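Local atomic coordinates of MgGH51 (PDB entry 6ZPY), a protein that is an alpha-L-arabinofuranosidase of family GH51 that probably releases terminal arabinofuranose from arabinose-containing polysaccharides. Residues A[23-28]-A[259-264]. Sequence-based numbering, arbitrary orientation.
Sequences EDINHS and GDWGYV. With AHR (alpha-L-arabinofuranose), chain F.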
# COMPACT_ATOMS: atom_id res chain seq x y z
N GLU A 23 3.82 2.11 -0.71
CA GLU A 23 4.45 2.35 -2.01
C GLU A 23 4.16 1.08 -2.81
O GLU A 23 3.88 0.04 -2.20
CB GLU A 23 5.94 2.58 -1.92
CG GLU A 23 6.71 1.36 -1.56
CD GLU A 23 8.19 1.58 -1.32
OE1 GLU A 23 8.87 2.06 -2.23
OE2 GLU A 23 8.63 1.28 -0.25
N ASP A 24 4.40 1.15 -4.10
CA ASP A 24 4.29 -0.07 -4.95
C ASP A 24 5.61 -0.84 -4.82
O ASP A 24 6.64 -0.43 -5.40
CB ASP A 24 4.02 0.28 -6.39
CG ASP A 24 3.34 -0.86 -7.13
OD1 ASP A 24 3.58 -2.03 -6.72
OD2 ASP A 24 2.50 -0.57 -8.03
N ILE A 25 5.60 -1.83 -3.97
CA ILE A 25 6.71 -2.72 -3.67
C ILE A 25 6.06 -4.11 -3.56
O ILE A 25 4.92 -4.19 -3.09
CB ILE A 25 7.45 -2.31 -2.38
CG1 ILE A 25 8.66 -3.19 -2.13
CG2 ILE A 25 6.51 -2.30 -1.19
CD1 ILE A 25 9.47 -2.77 -0.92
N ASN A 26 6.76 -5.16 -3.95
CA ASN A 26 6.20 -6.53 -3.86
C ASN A 26 4.87 -6.59 -4.64
O ASN A 26 3.98 -7.35 -4.25
CB ASN A 26 5.91 -6.93 -2.43
CG ASN A 26 7.07 -6.73 -1.49
OD1 ASN A 26 8.24 -7.02 -1.82
ND2 ASN A 26 6.76 -6.30 -0.27
N HIS A 27 4.72 -5.81 -5.69
CA HIS A 27 3.45 -5.77 -6.44
C HIS A 27 2.30 -5.50 -5.49
O HIS A 27 1.19 -6.07 -5.59
CB HIS A 27 3.23 -7.06 -7.25
CG HIS A 27 4.01 -7.00 -8.51
ND1 HIS A 27 3.55 -6.33 -9.63
CD2 HIS A 27 5.25 -7.46 -8.79
CE1 HIS A 27 4.51 -6.42 -10.58
NE2 HIS A 27 5.54 -7.10 -10.07
N SER A 28 2.50 -4.50 -4.64
CA SER A 28 1.45 -3.98 -3.74
C SER A 28 0.46 -3.08 -4.47
O SER A 28 -0.65 -2.89 -3.95
CB SER A 28 2.08 -3.25 -2.64
OG SER A 28 2.75 -2.14 -3.16
N GLY A 259 9.49 1.57 -11.87
CA GLY A 259 9.59 1.83 -10.44
C GLY A 259 10.90 1.39 -9.86
O GLY A 259 11.83 1.03 -10.60
N ASP A 260 10.96 1.41 -8.55
CA ASP A 260 12.24 1.31 -7.81
C ASP A 260 12.40 -0.08 -7.22
O ASP A 260 13.33 -0.28 -6.49
CB ASP A 260 12.38 2.49 -6.86
CG ASP A 260 12.41 3.75 -7.72
OD1 ASP A 260 13.39 3.88 -8.58
OD2 ASP A 260 11.44 4.56 -7.65
N TRP A 261 11.61 -1.06 -7.71
CA TRP A 261 11.65 -2.43 -7.18
C TRP A 261 11.68 -3.48 -8.29
O TRP A 261 11.32 -4.63 -8.04
CB TRP A 261 10.47 -2.60 -6.23
CG TRP A 261 10.59 -1.72 -5.04
CD1 TRP A 261 9.88 -0.59 -4.80
CD2 TRP A 261 11.56 -1.84 -3.99
NE1 TRP A 261 10.30 -0.05 -3.61
CE2 TRP A 261 11.30 -0.81 -3.07
CE3 TRP A 261 12.52 -2.78 -3.67
CZ2 TRP A 261 12.03 -0.65 -1.90
CZ3 TRP A 261 13.23 -2.64 -2.50
CH2 TRP A 261 13.00 -1.57 -1.64
N GLY A 262 12.14 -3.09 -9.46
CA GLY A 262 12.49 -4.03 -10.52
C GLY A 262 11.39 -4.20 -11.54
O GLY A 262 11.62 -4.99 -12.48
N TYR A 263 10.25 -3.53 -11.43
CA TYR A 263 9.13 -3.71 -12.36
C TYR A 263 8.53 -2.38 -12.78
O TYR A 263 8.58 -1.34 -12.07
CB TYR A 263 8.02 -4.60 -11.82
CG TYR A 263 7.47 -4.23 -10.47
CD1 TYR A 263 6.32 -3.49 -10.36
CD2 TYR A 263 8.06 -4.69 -9.31
CE1 TYR A 263 5.75 -3.19 -9.13
CE2 TYR A 263 7.52 -4.39 -8.07
CZ TYR A 263 6.36 -3.63 -7.98
OH TYR A 263 5.80 -3.38 -6.75
N VAL A 264 7.85 -2.45 -13.91
CA VAL A 264 7.10 -1.32 -14.46
C VAL A 264 5.86 -1.10 -13.63
O VAL A 264 5.17 -2.05 -13.27
CB VAL A 264 6.76 -1.56 -15.94
CG1 VAL A 264 5.83 -0.51 -16.47
CG2 VAL A 264 8.04 -1.60 -16.76
O5 AHR F . 9.80 -0.31 3.17
C5 AHR F . 10.87 -0.56 2.19
C4 AHR F . 11.93 0.55 1.99
O4 AHR F . 12.57 0.89 3.26
C3 AHR F . 11.35 1.88 1.61
O3 AHR F . 11.01 2.08 0.25
C2 AHR F . 12.46 2.90 2.08
O2 AHR F . 11.85 4.20 2.21
C1 AHR F . 13.11 2.24 3.30
O1 AHR F . 14.50 2.13 2.86
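The phenol oxygen of Tyr263 is pushed into the turn of loop 23-28 and is held there twice: its OH donates to Asp24 OD1 over 2.6 Å and accepts the backbone N-H of His27, His27 N lying 2.9 Å from Tyr263 OH in a bent bond. Asp24 OD1 is approached from above its carboxylate plane but lies in the plane of the phenol ring; it also takes the N-H of Gly29, while OD2 binds that of Asp30. His27 lies over one face of Tyr263 in an offset face-to-face stack, centroids 3.8 Å apart and planes 19° from parallel, with its NE2 above the CG end of the phenol ring. Its ND1 is bonded to Asp30 O, which fixes the turn of the imidazole. A phenylalanine in place of Tyr263 would probably leave Asp24 OD1 and the His27 N-H without the hydroxyl they share. The loop leaves the C-terminal end of strand 20-21, the first of the eight parallel strands of the (beta/alpha)8 catalytic barrel of clan GH-A, to which family GH51 belongs, with Glu23 beside the bound arabinofuranose. There the Glu23 carboxylate links indole and sugar: Trp261 NE1 donates almost straight to Glu23 OE1 (2.9 Å), and OE2 accepts the sugar's O3 hydroxyl, O3 to Glu23 OE2 being 2.6 Å. The carboxylate stands steeply to the indole, their planes 77° apart, and Asn232 N is a second donor to OE1. With CG1 anti to the backbone N (chi1 -176°) and the chain extended, Ile25 lays CD1 over the indole face, 3.5 Å from the centroid of the six-membered ring of Trp261, a CH-pi contact. The same indole brings its edge to the sugar, Trp261 CZ2 lying 3.6 Å from O3 of the arabinofuranose, whose site Asn231, Asn350, Glu351, Tyr402 and Glu429 complete.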